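Local coordinates for endolysin B (Mycobacterium phage D29, PDB 3HC7), which cleaves the link between mycolic acids and the rest of the mycobacterial cell wall, letting new phage particles escape from the lysed host, at residues A58-I61 and L62-L66; Q90-H94 and H95-P99; I216-A219 and G220-D224. One frame throughout, in Å; residues are numbered along the deposited sequence.

Interactions 1 and 3 each lie within one helix; interaction 2 spans the end of helix 83-96 and the loop that follows. Interactions 1 and 2 are partly buried and belong to neighbouring helices beside the parallel sheet, 50-70 and 83-96. Their centres are 13 Å apart; L60 packs on V91, and I61 on V91 and H95. Interaction 3, in helix 212-230, is a surface contact on the opposite side of the chain's centre, about 33 and 32 Å from the other two, centre to centre. Interactions 1 and 3 repeat regular i to i+4 bonds, the first with polar ends added, the third almost wholly apolar; interaction 2 widens into i to i+5 bonding toward the end of its helix.

Interaction 1 (A58-I61 and L62-L66); sequences AELI and LQIEL
The carboxylate of E59 and the side-chain amide of Q63 are neighbours one helical turn apart, their planes inclined by 43°, which is neither a stack nor a coplanar pair. Beside the carboxylate runs the Q63 chain, whose CG lies 3.4 Å from E59 OE2. The other oxygen borders a hydrocarbon group, with E59 OE1 4.0 Å from L62 CD1. E59 reaches forward to both because its CG is anti to the backbone N (chi1 -179°) and the chain then bends at chi2. The second carboxylate, that of E65, runs alongside I61 in the same direction, and I61 CG2 comes within 4.1 Å of E65 OE2; the charge of E65 is paired elsewhere, in a salt bridge with R102.

The apolar step of this turn is L60 on I64, with L60 CD1 3.8 Å from I64 CD1. The leucine comes across the isoleucine obliquely. I64 CG1 is also 3.1 Å from L60 O, which puts the isoleucine against the very carbonyl oxygen that its own N-H bonds.

Four successive i to i+4 bonds identify the backbone as a regular alpha helix. Q63 N meets E59 O at 3.0 Å, and E65 N meets I61 O at 3.1 Å with an N-H...O angle of 172°; L62 to A58 and I64 to L60 follow the same pattern.

In the alpha/beta-hydrolase fold of this cutinase relative, helix 50-70 lies against the parallel sheet. L60 and I64 face F7 of strand 5-9 and M78 of strand 76-81, while L60 and I61 also pack on V91 of helix 83-96.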
loop_
_atom_site.group_PDB
_atom_site.type_symbol
_atom_site.label_atom_id
_atom_site.label_comp_id
_atom_site.label_asym_id
_atom_site.label_seq_id
_atom_site.Cartn_x
_atom_site.Cartn_y
_atom_site.Cartn_z
ATOM N N ALA A 58 -9.288 -4.932 7.527
ATOM C CA ALA A 58 -10.212 -5.862 8.163
ATOM C C ALA A 58 -10.604 -6.973 7.194
ATOM O O ALA A 58 -10.648 -8.143 7.568
ATOM C CB ALA A 58 -11.436 -5.136 8.675
ATOM N N GLU A 59 -10.873 -6.617 5.944
ATOM C CA GLU A 59 -11.278 -7.627 4.971
ATOM C C GLU A 59 -10.138 -8.574 4.598
ATOM O O GLU A 59 -10.358 -9.769 4.396
ATOM C CB GLU A 59 -11.862 -6.991 3.716
ATOM C CG GLU A 59 -12.313 -8.020 2.676
ATOM C CD GLU A 59 -13.567 -8.782 3.089
ATOM O OE1 GLU A 59 -14.272 -8.329 4.017
ATOM O OE2 GLU A 59 -13.854 -9.833 2.479
ATOM N N LEU A 60 -8.921 -8.049 4.507
ATOM C CA LEU A 60 -7.783 -8.886 4.150
ATOM C C LEU A 60 -7.481 -9.903 5.254
ATOM O O LEU A 60 -7.133 -11.055 4.986
ATOM C CB LEU A 60 -6.548 -8.032 3.851
ATOM C CG LEU A 60 -5.299 -8.870 3.563
ATOM C CD1 LEU A 60 -5.573 -9.858 2.438
ATOM C CD2 LEU A 60 -4.106 -7.992 3.244
ATOM N N ILE A 61 -7.624 -9.474 6.502
ATOM C CA ILE A 61 -7.385 -10.361 7.630
ATOM C C ILE A 61 -8.435 -11.471 7.629
ATOM O O ILE A 61 -8.107 -12.654 7.731
ATOM C CB ILE A 61 -7.447 -9.596 8.958
ATOM C CG1 ILE A 61 -6.220 -8.692 9.110
ATOM C CG2 ILE A 61 -7.534 -10.572 10.128
ATOM C CD1 ILE A 61 -6.379 -7.633 10.194
ATOM N N LEU A 62 -9.697 -11.067 7.501
ATOM C CA LEU A 62 -10.826 -11.990 7.458
ATOM C C LEU A 62 -10.620 -13.074 6.398
ATOM O O LEU A 62 -10.715 -14.264 6.691
ATOM C CB LEU A 62 -12.120 -11.212 7.182
ATOM C CG LEU A 62 -13.484 -11.878 7.406
ATOM C CD1 LEU A 62 -14.622 -10.952 7.005
ATOM C CD2 LEU A 62 -13.598 -13.179 6.646
ATOM N N GLN A 63 -10.339 -12.651 5.172
ATOM C CA GLN A 63 -10.198 -13.563 4.048
ATOM C C GLN A 63 -9.030 -14.525 4.221
ATOM O O GLN A 63 -9.141 -15.705 3.901
ATOM C CB GLN A 63 -10.040 -12.777 2.744
ATOM C CG GLN A 63 -11.319 -12.108 2.274
ATOM C CD GLN A 63 -12.367 -13.124 1.846
ATOM O OE1 GLN A 63 -13.564 -12.832 1.819
ATOM N NE2 GLN A 63 -11.915 -14.329 1.512
ATOM N N ILE A 64 -7.909 -14.017 4.722
ATOM C CA ILE A 64 -6.735 -14.849 4.946
ATOM C C ILE A 64 -7.057 -16.002 5.893
ATOM O O ILE A 64 -6.721 -17.154 5.622
ATOM C CB ILE A 64 -5.560 -14.035 5.512
ATOM C CG1 ILE A 64 -4.916 -13.206 4.396
ATOM C CG2 ILE A 64 -4.535 -14.967 6.139
ATOM C CD1 ILE A 64 -3.867 -12.205 4.882
ATOM N N GLU A 65 -7.713 -15.678 7.003
ATOM C CA GLU A 65 -8.146 -16.680 7.964
ATOM C C GLU A 65 -9.042 -17.713 7.306
ATOM O O GLU A 65 -8.880 -18.917 7.520
ATOM C CB GLU A 65 -8.915 -16.024 9.106
ATOM C CG GLU A 65 -8.054 -15.286 10.088
ATOM C CD GLU A 65 -8.877 -14.570 11.132
ATOM O OE1 GLU A 65 -10.108 -14.459 10.947
ATOM O OE2 GLU A 65 -8.288 -14.118 12.134
ATOM N N LEU A 66 -9.998 -17.241 6.510
ATOM C CA LEU A 66 -10.939 -18.151 5.867
ATOM C C LEU A 66 -10.219 -19.160 4.983
ATOM O O LEU A 66 -10.201 -20.357 5.271
ATOM C CB LEU A 66 -11.968 -17.377 5.045
ATOM C CG LEU A 66 -12.948 -16.524 5.846
ATOM C CD1 LEU A 66 -13.984 -15.908 4.924
ATOM C CD2 LEU A 66 -13.616 -17.364 6.917
#

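Interaction 2 (Q90-H94 and H95-P99); sequences QVLKH and HILPP
V91 and I96 meet as two branched bumps set at an angle, V91 CG1 lying 4.0 Å from I96 CD1. The valine methyl is presented by a chi1 of 165°, CG1 anti to the backbone N, and I96 bends its CG1 back toward the V91 carbonyl. A second apolar contact lies beside it: L92 CD1 rests against the fork of L97, 3.9 Å from L97 CG and similarly far from the CD2 branch. That fork also sits over the backbone, with L97 CG 3.3 Å from L92 O.

The backbone widens here. V91 O takes two donors, an i+4 bond from H95 N at 2.9 Å and an i+5 bond from I96 N at 3.0 Å, the former above the carbonyl plane and the latter nearly in line with the C=O. L97 N then makes a second i+5 bond, to L92 O at 3.0 Å, with an N-H...O angle of 166°. The two i+5 bonds go with a wider pi-type turn at 92-94, near the C-terminal end of helix 83-96, the crossover helix of the beta-alpha-beta unit between strands 76-81 and 110-116. It packs on helix 50-70 through V91 and H95, and H95 is also bonded through its backbone to L103.

Beyond the turn, P98 has no N-H to offer, and its ring butts against the preceding turn instead, with P98 CD 3.1 Å from K93 O. The H95 ring lies with one face over the H94 carbonyl oxygen and an edge near V91 CA and Q90 O. The H94 ring is covered on one face by K93 CG, centred above it, while Q90 CD lies at its edge. Q90 OE1 accepts a weak bond from H94 ND1, while Q90 NE2 bonds D146, with which K93 NZ forms a salt bridge.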
loop_
_atom_site.group_PDB
_atom_site.type_symbol
_atom_site.label_atom_id
_atom_site.label_comp_id
_atom_site.label_asym_id
_atom_site.label_seq_id
_atom_site.Cartn_x
_atom_site.Cartn_y
_atom_site.Cartn_z
ATOM N N GLN A 90 0.101 -3.107 6.456
ATOM C CA GLN A 90 -0.416 -3.087 7.816
ATOM C C GLN A 90 -0.673 -4.489 8.314
ATOM O O GLN A 90 -0.355 -4.817 9.460
ATOM C CB GLN A 90 -1.697 -2.267 7.897
ATOM C CG GLN A 90 -1.446 -0.781 7.861
ATOM C CD GLN A 90 -0.862 -0.269 9.154
ATOM O OE1 GLN A 90 -1.405 -0.517 10.227
ATOM N NE2 GLN A 90 0.240 0.468 9.061
ATOM N N VAL A 91 -1.259 -5.316 7.449
ATOM C CA VAL A 91 -1.567 -6.689 7.805
ATOM C C VAL A 91 -0.279 -7.440 8.103
ATOM O O VAL A 91 -0.182 -8.117 9.114
ATOM C CB VAL A 91 -2.400 -7.402 6.711
ATOM C CG1 VAL A 91 -2.388 -8.905 6.918
ATOM C CG2 VAL A 91 -3.823 -6.887 6.727
ATOM N N LEU A 92 0.718 -7.290 7.234
ATOM C CA LEU A 92 2.006 -7.942 7.431
ATOM C C LEU A 92 2.662 -7.495 8.730
ATOM O O LEU A 92 2.942 -8.311 9.607
ATOM C CB LEU A 92 2.942 -7.649 6.256
ATOM C CG LEU A 92 4.366 -8.225 6.284
ATOM C CD1 LEU A 92 4.391 -9.723 6.590
ATOM C CD2 LEU A 92 5.051 -7.967 4.958
ATOM N N LYS A 93 2.925 -6.196 8.845
ATOM C CA LYS A 93 3.674 -5.673 9.987
ATOM C C LYS A 93 2.998 -5.914 11.334
ATOM O O LYS A 93 3.653 -6.287 12.310
ATOM C CB LYS A 93 3.950 -4.178 9.827
ATOM C CG LYS A 93 4.837 -3.614 10.932
ATOM C CD LYS A 93 5.159 -2.138 10.729
ATOM C CE LYS A 93 5.866 -1.564 11.955
ATOM N NZ LYS A 93 6.377 -0.186 11.715
ATOM N N HIS A 94 1.689 -5.704 11.393
ATOM C CA HIS A 94 1.014 -5.687 12.682
ATOM C C HIS A 94 0.082 -6.849 12.946
ATOM O O HIS A 94 -0.497 -6.914 14.023
ATOM C CB HIS A 94 0.240 -4.378 12.872
ATOM C CG HIS A 94 1.116 -3.171 12.927
ATOM N ND1 HIS A 94 0.972 -2.108 12.058
ATOM C CD2 HIS A 94 2.157 -2.860 13.737
ATOM C CE1 HIS A 94 1.886 -1.193 12.336
ATOM N NE2 HIS A 94 2.617 -1.625 13.350
ATOM N N HIS A 95 -0.080 -7.755 11.978
ATOM C CA HIS A 95 -0.984 -8.886 12.179
ATOM C C HIS A 95 -0.361 -10.243 11.866
ATOM O O HIS A 95 -0.740 -11.249 12.460
ATOM C CB HIS A 95 -2.312 -8.674 11.441
ATOM C CG HIS A 95 -3.079 -7.486 11.936
ATOM N ND1 HIS A 95 -2.996 -6.248 11.338
ATOM C CD2 HIS A 95 -3.921 -7.338 12.987
ATOM C CE1 HIS A 95 -3.763 -5.389 11.989
ATOM N NE2 HIS A 95 -4.336 -6.024 12.993
ATOM N N ILE A 96 0.625 -10.262 10.979
ATOM C CA ILE A 96 1.340 -11.501 10.682
ATOM C C ILE A 96 2.651 -11.623 11.454
ATOM O O ILE A 96 2.908 -12.649 12.087
ATOM C CB ILE A 96 1.615 -11.653 9.172
ATOM C CG1 ILE A 96 0.298 -11.596 8.390
ATOM C CG2 ILE A 96 2.349 -12.957 8.888
ATOM C CD1 ILE A 96 0.464 -11.659 6.866
ATOM N N LEU A 97 3.481 -10.585 11.408
ATOM C CA LEU A 97 4.787 -10.640 12.070
ATOM C C LEU A 97 4.782 -10.724 13.607
ATOM O O LEU A 97 5.585 -11.450 14.184
ATOM C CB LEU A 97 5.682 -9.485 11.617
ATOM C CG LEU A 97 5.996 -9.450 10.123
ATOM C CD1 LEU A 97 6.962 -8.333 9.818
ATOM C CD2 LEU A 97 6.574 -10.786 9.673
ATOM N N PRO A 98 3.911 -9.960 14.284
ATOM C CA PRO A 98 4.078 -9.957 15.747
ATOM C C PRO A 98 3.798 -11.308 16.398
ATOM O O PRO A 98 2.925 -12.033 15.941
ATOM C CB PRO A 98 3.051 -8.928 16.216
ATOM C CG PRO A 98 2.908 -7.972 15.002
ATOM C CD PRO A 98 2.982 -8.911 13.818
ATOM N N PRO A 99 4.512 -11.621 17.490
ATOM C CA PRO A 99 4.421 -12.952 18.109
ATOM C C PRO A 99 3.017 -13.257 18.632
ATOM O O PRO A 99 2.714 -14.421 18.879
ATOM C CB PRO A 99 5.405 -12.877 19.282
ATOM C CG PRO A 99 6.236 -11.673 19.051
ATOM C CD PRO A 99 5.409 -10.720 18.230
#

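Interaction 3 (I216-A219 and G220-D224); sequences IALA and GAIID
L218 and I222 meet along one side of an alpha helix, helix 212-230, which packs with helices 179-189 and 200-207. In sequence these helices fall between D166, the inferred active-site acid, and the active-site H240, beyond the last strand of the parallel sheet, 157-161.

The backbone bonds come first. I222 N reaches L218 O at 2.8 Å, and G220 to I216, A221 to A217 and I223 to A219 follow the same pattern. This unbroken i to i+4 series marks regular alpha-helical geometry, its N-H...O angles running from 152° for A221 N on A217 O to 163° for G220 N on I216 O. One turn on, the carbonyl of I223 accepts a bond from the T227 hydroxyl.

The small residues are split between two sides. A219, buried, contacts V187 of helix 179-189 and V200 of helix 200-207, whereas A217 and A221 lie on the exposed side. A221 CB stands 3.6 Å from A217 O, and G220 contributes backbone alone.

The larger apolar side chains divide the remaining surroundings. I216 and I223 both pack on F193, L218 lies on E180 and I183 of helix 179-189, and I222 touches Y168; the side chain of I222 is about 12 Å from that of D166. The two isoleucines of the second half fold back over carbonyls: with chi1 at -70°, I223 places CG1 beside its own backbone N, and I223 CG1 comes 3.3 Å from A219 O. I222 does likewise above L218 O, and its terminal methyl, I222 CD1, lies 3.7 Å from L218 CG.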
loop_
_atom_site.group_PDB
_atom_site.type_symbol
_atom_site.label_atom_id
_atom_site.label_comp_id
_atom_site.label_asym_id
_atom_site.label_seq_id
_atom_site.Cartn_x
_atom_site.Cartn_y
_atom_site.Cartn_z
ATOM N N ILE A 216 -4.526 24.480 5.551
ATOM C CA ILE A 216 -5.808 24.074 4.990
ATOM C C ILE A 216 -5.729 24.073 3.460
ATOM O O ILE A 216 -6.130 23.109 2.794
ATOM C CB ILE A 216 -6.928 25.018 5.465
ATOM C CG1 ILE A 216 -7.262 24.749 6.931
ATOM C CG2 ILE A 216 -8.171 24.877 4.597
ATOM C CD1 ILE A 216 -8.142 25.817 7.552
ATOM N N ALA A 217 -5.182 25.151 2.914
ATOM C CA ALA A 217 -5.034 25.281 1.470
ATOM C C ALA A 217 -4.176 24.171 0.864
ATOM O O ALA A 217 -4.555 23.582 -0.148
ATOM C CB ALA A 217 -4.465 26.622 1.126
ATOM N N LEU A 218 -3.025 23.887 1.468
ATOM C CA LEU A 218 -2.151 22.842 0.930
ATOM C C LEU A 218 -2.798 21.463 1.027
ATOM O O LEU A 218 -2.720 20.660 0.097
ATOM C CB LEU A 218 -0.788 22.832 1.616
ATOM C CG LEU A 218 0.150 21.711 1.147
ATOM C CD1 LEU A 218 0.506 21.907 -0.315
ATOM C CD2 LEU A 218 1.410 21.653 1.997
ATOM N N ALA A 219 -3.412 21.177 2.166
ATOM C CA ALA A 219 -4.152 19.932 2.326
ATOM C C ALA A 219 -5.242 19.792 1.257
ATOM O O ALA A 219 -5.416 18.729 0.673
ATOM C CB ALA A 219 -4.751 19.841 3.719
ATOM N N GLY A 220 -5.986 20.864 1.010
ATOM C CA GLY A 220 -6.980 20.835 -0.050
ATOM C C GLY A 220 -6.384 20.524 -1.415
ATOM O O GLY A 220 -6.927 19.735 -2.185
ATOM N N ALA A 221 -5.254 21.148 -1.720
ATOM C CA ALA A 221 -4.632 20.965 -3.021
ATOM C C ALA A 221 -4.091 19.559 -3.153
ATOM O O ALA A 221 -4.142 18.955 -4.228
ATOM C CB ALA A 221 -3.525 22.010 -3.242
ATOM N N ILE A 222 -3.585 19.015 -2.054
ATOM C CA ILE A 222 -3.080 17.656 -2.110
ATOM C C ILE A 222 -4.261 16.718 -2.360
ATOM O O ILE A 222 -4.166 15.812 -3.183
ATOM C CB ILE A 222 -2.302 17.273 -0.841
ATOM C CG1 ILE A 222 -0.975 18.040 -0.788
ATOM C CG2 ILE A 222 -2.019 15.778 -0.823
ATOM C CD1 ILE A 222 -0.331 18.035 0.587
ATOM N N ILE A 223 -5.380 16.964 -1.678
ATOM C CA ILE A 223 -6.558 16.122 -1.861
ATOM C C ILE A 223 -7.076 16.213 -3.302
ATOM O O ILE A 223 -7.388 15.197 -3.912
ATOM C CB ILE A 223 -7.660 16.450 -0.830
ATOM C CG1 ILE A 223 -7.213 15.993 0.568
ATOM C CG2 ILE A 223 -8.971 15.758 -1.200
ATOM C CD1 ILE A 223 -7.975 16.653 1.701
ATOM N N ASP A 224 -7.127 17.424 -3.851
ATOM C CA ASP A 224 -7.513 17.601 -5.251
ATOM C C ASP A 224 -6.612 16.810 -6.197
ATOM O O ASP A 224 -7.081 16.261 -7.185
ATOM C CB ASP A 224 -7.528 19.082 -5.640
ATOM C CG ASP A 224 -8.709 19.836 -5.035
ATOM O OD1 ASP A 224 -9.762 19.209 -4.795
ATOM O OD2 ASP A 224 -8.591 21.062 -4.810
#